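Local coordinates for peptidoglycan synthase activator LpoP (Pseudomonas aeruginosa, PDB 6W5Q), which probably activates a peptidoglycan synthase in cell-wall synthesis; this chain is the globular C-terminal domain of the lipoprotein, with tetratricopeptide repeats, at residues 88-93 with 110-115; 64-69 with 98-103. One frame throughout, in Å; residues are numbered along the deposited sequence.

Overall arrangement
From the N terminus the modelled chain runs through helices 13-28, 31-44 and 49-61 before it reaches either contact. Interaction 2 begins at the start of helix 65-78 and closes at the end of helix 83-99, a loop of 28 intervening residues that is almost all helix. Before that loop is complete, interaction 1 has begun on helix 83-99; it closes on helix 103-114 after 16 intervening residues, so the two loops cross rather than nest. Helix 83-99 serves both contacts, tied to its predecessor in one and to its successor in the other. The salt bridge between Arg-110 and Glu-98 joins them directly, their centres being about 14 Å apart.

Interaction 1: residues 88-93 with 110-115; sequences GLWELI and RQKAKV. With SO4 (sulfate ion), chain J.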
ATOM      1  N   GLY A  88      -2.786  -0.592  -9.081  1.00 32.07           N
ATOM      2  CA  GLY A  88      -2.310  -1.394  -7.963  1.00 32.75           C
ATOM      3  C   GLY A  88      -2.999  -1.044  -6.658  1.00 30.90           C
ATOM      4  O   GLY A  88      -3.445  -1.928  -5.919  1.00 32.34           O
ATOM      5  N   LEU A  89      -3.098   0.251  -6.353  1.00 28.77           N
ATOM      6  CA  LEU A  89      -3.710   0.675  -5.091  1.00 29.99           C
ATOM      7  C   LEU A  89      -5.191   0.277  -5.034  1.00 31.61           C
ATOM      8  O   LEU A  89      -5.673  -0.216  -4.003  1.00 28.03           O
ATOM      9  CB  LEU A  89      -3.512   2.191  -4.900  1.00 25.07           C
ATOM     10  CG  LEU A  89      -2.081   2.657  -4.515  1.00 34.61           C
ATOM     11  CD1 LEU A  89      -1.807   4.094  -4.916  1.00 27.92           C
ATOM     12  CD2 LEU A  89      -1.770   2.488  -3.001  1.00 24.31           C
ATOM     13  N   TRP A  90      -5.923   0.433  -6.144  1.00 31.36           N
ATOM     14  CA  TRP A  90      -7.326   0.026  -6.126  1.00 29.69           C
ATOM     15  C   TRP A  90      -7.472  -1.474  -5.870  1.00 28.34           C
ATOM     16  O   TRP A  90      -8.348  -1.891  -5.103  1.00 29.95           O
ATOM     17  CB  TRP A  90      -8.020   0.419  -7.427  1.00 31.15           C
ATOM     18  CG  TRP A  90      -8.495   1.838  -7.449  1.00 30.15           C
ATOM     19  CD1 TRP A  90      -8.137   2.806  -8.344  1.00 34.41           C
ATOM     20  CD2 TRP A  90      -9.432   2.457  -6.542  1.00 30.12           C
ATOM     21  NE1 TRP A  90      -8.788   3.984  -8.052  1.00 36.91           N
ATOM     22  CE2 TRP A  90      -9.591   3.797  -6.958  1.00 27.83           C
ATOM     23  CE3 TRP A  90     -10.153   2.006  -5.429  1.00 28.21           C
ATOM     24  CZ2 TRP A  90     -10.429   4.693  -6.294  1.00 30.86           C
ATOM     25  CZ3 TRP A  90     -10.988   2.906  -4.766  1.00 34.10           C
ATOM     26  CH2 TRP A  90     -11.113   4.233  -5.200  1.00 29.97           C
ATOM     27  N   GLU A  91      -6.619  -2.298  -6.495  1.00 30.28           N
ATOM     28  CA  GLU A  91      -6.655  -3.735  -6.224  1.00 35.33           C
ATOM     29  C   GLU A  91      -6.408  -4.022  -4.747  1.00 34.12           C
ATOM     30  O   GLU A  91      -7.085  -4.863  -4.151  1.00 33.68           O
ATOM     31  CB  GLU A  91      -5.633  -4.479  -7.089  1.00 30.14           C
ATOM     32  CG  GLU A  91      -5.514  -5.956  -6.718  1.00 33.14           C
ATOM     33  CD  GLU A  91      -6.851  -6.719  -6.852  1.00 39.45           C
ATOM     34  OE1 GLU A  91      -7.706  -6.316  -7.679  1.00 37.69           O
ATOM     35  OE2 GLU A  91      -7.051  -7.732  -6.127  1.00 41.23           O
ATOM     36  N   LEU A  92      -5.453  -3.316  -4.135  1.00 33.33           N
ATOM     37  CA  LEU A  92      -5.258  -3.424  -2.693  1.00 32.75           C
ATOM     38  C   LEU A  92      -6.516  -3.032  -1.930  1.00 31.30           C
ATOM     39  O   LEU A  92      -6.868  -3.660  -0.927  1.00 29.57           O
ATOM     40  CB  LEU A  92      -4.093  -2.535  -2.252  1.00 33.57           C
ATOM     41  CG  LEU A  92      -2.719  -3.181  -2.089  1.00 41.90           C
ATOM     42  CD1 LEU A  92      -2.293  -3.908  -3.368  1.00 44.09           C
ATOM     43  CD2 LEU A  92      -1.679  -2.123  -1.655  1.00 37.95           C
ATOM     44  N   ILE A  93      -7.192  -1.974  -2.370  1.00 28.44           N
ATOM     45  CA  ILE A  93      -8.403  -1.538  -1.677  1.00 31.61           C
ATOM     46  C   ILE A  93      -9.504  -2.589  -1.813  1.00 27.57           C
ATOM     47  O   ILE A  93     -10.223  -2.879  -0.850  1.00 29.08           O
ATOM     48  CB  ILE A  93      -8.841  -0.162  -2.217  1.00 29.78           C
ATOM     49  CG1 ILE A  93      -7.813   0.900  -1.825  1.00 26.79           C
ATOM     50  CG2 ILE A  93     -10.257   0.194  -1.750  1.00 33.09           C
ATOM     51  CD1 ILE A  93      -7.996   2.219  -2.516  1.00 30.56           C
ATOM     52  N   ARG A 110     -12.330  -2.852  -7.863  1.00 32.67           N
ATOM     53  CA  ARG A 110     -11.702  -3.503  -9.005  1.00 37.54           C
ATOM     54  C   ARG A 110     -12.192  -2.907 -10.308  1.00 43.37           C
ATOM     55  O   ARG A 110     -11.498  -3.000 -11.326  1.00 43.83           O
ATOM     56  CB  ARG A 110     -11.990  -5.004  -8.996  1.00 39.19           C
ATOM     57  CG  ARG A 110     -11.452  -5.723  -7.791  1.00 34.16           C
ATOM     58  CD  ARG A 110     -11.125  -7.187  -8.084  1.00 42.91           C
ATOM     59  NE  ARG A 110     -10.177  -7.699  -7.092  1.00 41.36           N
ATOM     60  CZ  ARG A 110     -10.530  -8.284  -5.953  1.00 41.86           C
ATOM     61  NH1 ARG A 110     -11.821  -8.457  -5.669  1.00 38.85           N
ATOM     62  NH2 ARG A 110      -9.593  -8.697  -5.101  1.00 42.48           N
ATOM     63  N   GLN A 111     -13.396  -2.320 -10.294  1.00 39.79           N
ATOM     64  CA  GLN A 111     -13.898  -1.600 -11.462  1.00 43.32           C
ATOM     65  C   GLN A 111     -13.069  -0.352 -11.740  1.00 47.22           C
ATOM     66  O   GLN A 111     -12.828  -0.005 -12.904  1.00 47.26           O
ATOM     67  CB  GLN A 111     -15.357  -1.208 -11.248  1.00 43.59           C
ATOM     68  CG  GLN A 111     -16.360  -1.971 -12.041  1.00 51.45           C
ATOM     69  CD  GLN A 111     -17.694  -1.251 -12.081  1.00 59.76           C
ATOM     70  OE1 GLN A 111     -17.807  -0.104 -11.640  1.00 62.56           O
ATOM     71  NE2 GLN A 111     -18.709  -1.914 -12.615  1.00 58.67           N
ATOM     72  N   LYS A 112     -12.643   0.347 -10.678  1.00 47.03           N
ATOM     73  CA  LYS A 112     -11.850   1.563 -10.845  1.00 45.19           C
ATOM     74  C   LYS A 112     -10.424   1.245 -11.244  1.00 47.58           C
ATOM     75  O   LYS A 112      -9.786   2.042 -11.937  1.00 59.77           O
ATOM     76  CB  LYS A 112     -11.856   2.398  -9.561  1.00 40.16           C
ATOM     77  CG  LYS A 112     -13.215   2.504  -8.940  1.00 38.77           C
ATOM     78  CD  LYS A 112     -13.309   3.507  -7.828  1.00 39.01           C
ATOM     79  CE  LYS A 112     -14.752   3.518  -7.296  1.00 48.44           C
ATOM     80  NZ  LYS A 112     -14.874   4.124  -5.947  1.00 46.57           N
ATOM     81  N   ALA A 113      -9.909   0.099 -10.805  1.00 46.27           N
ATOM     82  CA  ALA A 113      -8.585  -0.322 -11.229  1.00 45.56           C
ATOM     83  C   ALA A 113      -8.554  -0.590 -12.729  1.00 58.01           C
ATOM     84  O   ALA A 113      -7.536  -0.335 -13.383  1.00 60.03           O
ATOM     85  CB  ALA A 113      -8.163  -1.562 -10.436  1.00 39.57           C
ATOM     86  N   LYS A 114      -9.667  -1.068 -13.294  1.00 56.66           N
ATOM     87  CA  LYS A 114      -9.701  -1.479 -14.693  1.00 61.60           C
ATOM     88  C   LYS A 114      -9.938  -0.310 -15.635  1.00 69.66           C
ATOM     89  O   LYS A 114      -9.558  -0.392 -16.808  1.00 81.38           O
ATOM     90  CB  LYS A 114     -10.775  -2.556 -14.912  1.00 59.14           C
ATOM     91  CG  LYS A 114     -10.314  -4.013 -14.651  1.00 64.57           C
ATOM     92  CD  LYS A 114      -9.430  -4.143 -13.398  1.00 65.40           C
ATOM     93  CE  LYS A 114      -9.460  -5.531 -12.766  1.00 62.55           C
ATOM     94  NZ  LYS A 114      -9.132  -5.456 -11.303  1.00 56.26           N
ATOM     95  N   VAL A 115     -10.541   0.775 -15.151  1.00 71.30           N
ATOM     96  CA  VAL A 115     -10.717   1.973 -15.966  1.00 78.00           C
ATOM     97  C   VAL A 115     -10.324   3.192 -15.136  1.00 78.04           C
ATOM     98  O   VAL A 115     -11.143   3.772 -14.414  1.00 75.23           O
ATOM     99  CB  VAL A 115     -12.155   2.068 -16.521  1.00 80.72           C
ATOM    100  CG1 VAL A 115     -13.205   1.847 -15.432  1.00 74.29           C
ATOM    101  CG2 VAL A 115     -12.377   3.385 -17.240  1.00 84.32           C
TER
HETATM  102  S   SO4 J 302     -13.733   7.151  -4.505  1.00 68.64           S
HETATM  103  O1  SO4 J 302     -14.203   6.078  -3.622  1.00 56.60           O
HETATM  104  O2  SO4 J 302     -14.329   8.417  -4.084  1.00 65.60           O
HETATM  105  O3  SO4 J 302     -12.276   7.266  -4.424  1.00 72.02           O
HETATM  106  O4  SO4 J 302     -14.097   6.876  -5.897  1.00 63.43           O
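The charged part of this contact centres on Glu-91 and Arg-110, which meet in a side-on, two-nitrogen grip. NE of Arg-110 donates to OE1 of Glu-91 at 2.9 Å, on the syn lone pair of that oxygen, while NH2 of Arg-110 reaches OE2 of Glu-91 at 2.9 Å. The carboxylate and guanidinium planes are turned 32° from each other, so the pairing is not flat. With CG anti to the backbone N (chi1 173°), the Glu-91 chain then bends at chi2, and the carboxylate meets the extended Arg-110 chain at its NE side. Arginine suits this place because its third nitrogen, NH1, is still able to bind Glu-98 in a further salt bridge. Lys-114 completes the network with a long salt bridge, its NZ 4.0 Å from Glu-91 OE1.

Helices 83-99 and 103-114 carry these residues as an antiparallel pair, their local axes 8.0 Å apart and at 169°, the helical-hairpin arrangement on which tetratricopeptide folds are built.

The apolar part lies beside the charges. CB of Ala-113 sits 3.6 Å from CB of Trp-90, and a side chain as small as alanine lets the backbones come close here. The Trp-90 side chain also touches Ala-109 of helix 103-114 and Leu-76, the latter joining the hairpin to helix 65-78. Over one indole face passes the aliphatic chain of Lys-112: its CD stands 3.6 Å from the centroid of the six-membered ring of Trp-90, a CH-pi contact, and its CB lies above the same ring system toward the rim. A lysine can thus cover the ring with methylenes while carrying its charge onward, and NZ of Lys-112 donates to O4 of a sulfate ion, probably from the crystallisation liquor, at 2.9 Å. Another sulfate oxygen, O3, approaches the indole edge in its plane.

Interaction 2: residues 64-69 with 98-103; sequences DAAQAE and EKQGDS
Gln-100 reaches across to Glu-69, and their flat end groups are strongly turned: the amide and carboxylate planes stand 63° apart. NE2 of Gln-100 donates to OE1 of Glu-69 at 2.9 Å, nearly straight with an N-H...O angle of 163°. The acceptor lies close to the amide plane, but the donor comes from above the carboxylate plane, 36° out of it. Both chains are extended beyond CG, which lets their ends span the gap between the helices; in Glu-69, CG is anti to the backbone N. A glutamine is apt here because its amide nitrogen can serve two acceptors, and NE2 also bonds to the carbonyl oxygen of Ala-96. Glu-69 is buried, and its charge is probably balanced by the two arginines that form salt bridges with it, Arg-97 at OE1 and Arg-73 at OE2.

The amide of Gln-100 passes over the first turn of helix 65-78, its OE1 3.4 Å from CB of Ala-66. Next to it, CB of Ala-65 faces the other segment and packs 3.8 Å from CG of Gln-100 and 4.0 Å from CB of Lys-99. Alanine at both positions leaves room for the Gln-100 side chain to lie against the helix, while Lys-99 touches only through CB and its chain leads away. The contact joins the start of helix 65-78 to the end of helix 83-99, neighbouring helices in a tetratricopeptide-type array.

Helix 83-99 is closed by a Schellman motif, which places Gln-100 beside the bend: Gly-101 N bonds to Glu-98 O, and Asp-102 N to Arg-97 O. Gly-101 is the C-prime residue, with positive phi, a conformation in which a side chain would press on the preceding carbonyl. Asp-102 then caps the next helix through OD2 to Gly-105 N, while its OD1 forms a salt bridge with Arg-97, the same arginine that pairs with Glu-69.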
ATOM      1  N   ASP A  64      -4.609  -6.624   8.864  1.00 37.69           N
ATOM      2  CA  ASP A  64      -5.180  -5.347   9.309  1.00 36.74           C
ATOM      3  C   ASP A  64      -5.804  -4.615   8.118  1.00 35.86           C
ATOM      4  O   ASP A  64      -5.300  -3.598   7.619  1.00 33.35           O
ATOM      5  CB  ASP A  64      -4.113  -4.510  10.001  1.00 34.67           C
ATOM      6  CG  ASP A  64      -3.654  -5.138  11.295  1.00 42.53           C
ATOM      7  OD1 ASP A  64      -4.525  -5.689  12.003  1.00 47.16           O
ATOM      8  OD2 ASP A  64      -2.438  -5.100  11.598  1.00 46.29           O
ATOM      9  N   ALA A  65      -6.956  -5.150   7.699  1.00 33.56           N
ATOM     10  CA  ALA A  65      -7.565  -4.762   6.424  1.00 33.90           C
ATOM     11  C   ALA A  65      -8.060  -3.321   6.440  1.00 32.14           C
ATOM     12  O   ALA A  65      -7.768  -2.554   5.519  1.00 29.81           O
ATOM     13  CB  ALA A  65      -8.717  -5.716   6.080  1.00 34.49           C
ATOM     14  N   ALA A  66      -8.849  -2.949   7.455  1.00 33.38           N
ATOM     15  CA  ALA A  66      -9.350  -1.581   7.532  1.00 32.86           C
ATOM     16  C   ALA A  66      -8.201  -0.578   7.553  1.00 29.74           C
ATOM     17  O   ALA A  66      -8.271   0.468   6.896  1.00 33.25           O
ATOM     18  CB  ALA A  66     -10.248  -1.417   8.763  1.00 28.77           C
ATOM     19  N   GLN A  67      -7.123  -0.893   8.277  1.00 30.17           N
ATOM     20  CA  GLN A  67      -5.936  -0.035   8.279  1.00 33.86           C
ATOM     21  C   GLN A  67      -5.340   0.093   6.886  1.00 30.70           C
ATOM     22  O   GLN A  67      -5.074   1.205   6.413  1.00 27.51           O
ATOM     23  CB  GLN A  67      -4.879  -0.596   9.234  1.00 30.95           C
ATOM     24  CG  GLN A  67      -5.107  -0.211  10.646  1.00 29.52           C
ATOM     25  CD  GLN A  67      -4.066  -0.798  11.564  1.00 32.87           C
ATOM     26  OE1 GLN A  67      -2.854  -0.605  11.373  1.00 36.73           O
ATOM     27  NE2 GLN A  67      -4.516  -1.575  12.524  1.00 32.76           N
ATOM     28  N   ALA A  68      -5.081  -1.053   6.234  1.00 25.49           N
ATOM     29  CA  ALA A  68      -4.501  -1.071   4.892  1.00 26.64           C
ATOM     30  C   ALA A  68      -5.312  -0.243   3.926  1.00 31.83           C
ATOM     31  O   ALA A  68      -4.757   0.425   3.043  1.00 28.10           O
ATOM     32  CB  ALA A  68      -4.430  -2.509   4.359  1.00 27.58           C
ATOM     33  N   GLU A  69      -6.640  -0.310   4.054  1.00 28.52           N
ATOM     34  CA  GLU A  69      -7.506   0.379   3.112  1.00 26.78           C
ATOM     35  C   GLU A  69      -7.265   1.883   3.167  1.00 26.56           C
ATOM     36  O   GLU A  69      -7.157   2.543   2.124  1.00 30.34           O
ATOM     37  CB  GLU A  69      -8.963   0.030   3.433  1.00 27.06           C
ATOM     38  CG  GLU A  69      -9.965   0.530   2.418  1.00 36.03           C
ATOM     39  CD  GLU A  69     -11.396   0.450   2.934  1.00 39.67           C
ATOM     40  OE1 GLU A  69     -11.644  -0.220   3.966  1.00 35.77           O
ATOM     41  OE2 GLU A  69     -12.277   1.064   2.307  1.00 39.65           O
ATOM     42  N   GLU A  98     -12.787  -6.862   0.674  1.00 33.55           N
ATOM     43  CA  GLU A  98     -13.102  -8.290   0.716  1.00 34.57           C
ATOM     44  C   GLU A  98     -12.868  -8.883   2.101  1.00 37.61           C
ATOM     45  O   GLU A  98     -13.710  -9.616   2.633  1.00 36.27           O
ATOM     46  CB  GLU A  98     -12.241  -9.034  -0.313  1.00 36.85           C
ATOM     47  CG  GLU A  98     -12.789  -9.017  -1.709  1.00 43.91           C
ATOM     48  CD  GLU A  98     -11.902  -9.733  -2.718  1.00 46.97           C
ATOM     49  OE1 GLU A  98     -10.661  -9.783  -2.526  1.00 41.86           O
ATOM     50  OE2 GLU A  98     -12.456 -10.237  -3.716  1.00 53.66           O
ATOM     51  N   LYS A  99     -11.702  -8.603   2.689  1.00 32.27           N
ATOM     52  CA  LYS A  99     -11.368  -9.213   3.963  1.00 32.39           C
ATOM     53  C   LYS A  99     -12.195  -8.625   5.089  1.00 32.79           C
ATOM     54  O   LYS A  99     -12.271  -9.232   6.163  1.00 38.23           O
ATOM     55  CB  LYS A  99      -9.868  -9.058   4.239  1.00 39.51           C
ATOM     56  CG  LYS A  99      -9.010  -9.794   3.214  1.00 42.00           C
ATOM     57  CD  LYS A  99      -7.551  -9.787   3.600  1.00 53.18           C
ATOM     58  CE  LYS A  99      -6.720 -10.638   2.657  1.00 57.49           C
ATOM     59  NZ  LYS A  99      -5.349 -10.828   3.216  1.00 66.55           N
ATOM     60  N   GLN A 100     -12.829  -7.475   4.856  1.00 33.51           N
ATOM     61  CA  GLN A 100     -13.780  -6.892   5.793  1.00 33.32           C
ATOM     62  C   GLN A 100     -15.200  -7.401   5.569  1.00 36.49           C
ATOM     63  O   GLN A 100     -16.135  -6.913   6.215  1.00 34.06           O
ATOM     64  CB  GLN A 100     -13.738  -5.368   5.693  1.00 28.96           C
ATOM     65  CG  GLN A 100     -12.443  -4.774   6.249  1.00 39.57           C
ATOM     66  CD  GLN A 100     -12.278  -3.299   5.948  1.00 35.09           C
ATOM     67  OE1 GLN A 100     -12.761  -2.441   6.691  1.00 34.63           O
ATOM     68  NE2 GLN A 100     -11.574  -2.995   4.862  1.00 32.15           N
ATOM     69  N   GLY A 101     -15.377  -8.376   4.676  1.00 35.96           N
ATOM     70  CA  GLY A 101     -16.693  -8.901   4.376  1.00 33.56           C
ATOM     71  C   GLY A 101     -17.491  -8.077   3.390  1.00 33.66           C
ATOM     72  O   GLY A 101     -18.717  -8.201   3.347  1.00 34.86           O
ATOM     73  N   ASP A 102     -16.834  -7.250   2.586  1.00 30.65           N
ATOM     74  CA  ASP A 102     -17.497  -6.274   1.725  1.00 34.19           C
ATOM     75  C   ASP A 102     -17.217  -6.606   0.253  1.00 38.12           C
ATOM     76  O   ASP A 102     -16.296  -6.060  -0.363  1.00 35.20           O
ATOM     77  CB  ASP A 102     -17.018  -4.875   2.078  1.00 31.09           C
ATOM     78  CG  ASP A 102     -17.662  -3.806   1.230  1.00 35.79           C
ATOM     79  OD1 ASP A 102     -17.072  -2.711   1.126  1.00 36.96           O
ATOM     80  OD2 ASP A 102     -18.756  -4.056   0.659  1.00 41.14           O
ATOM     81  N   SER A 103     -18.030  -7.493  -0.328  1.00 32.77           N
ATOM     82  CA  SER A 103     -17.803  -7.851  -1.725  1.00 35.17           C
ATOM     83  C   SER A 103     -18.323  -6.797  -2.706  1.00 29.52           C
ATOM     84  O   SER A 103     -17.841  -6.748  -3.839  1.00 28.92           O
ATOM     85  CB  SER A 103     -18.423  -9.214  -2.036  1.00 45.98           C
ATOM     86  OG  SER A 103     -19.766  -9.098  -2.437  1.00 45.08           O
TER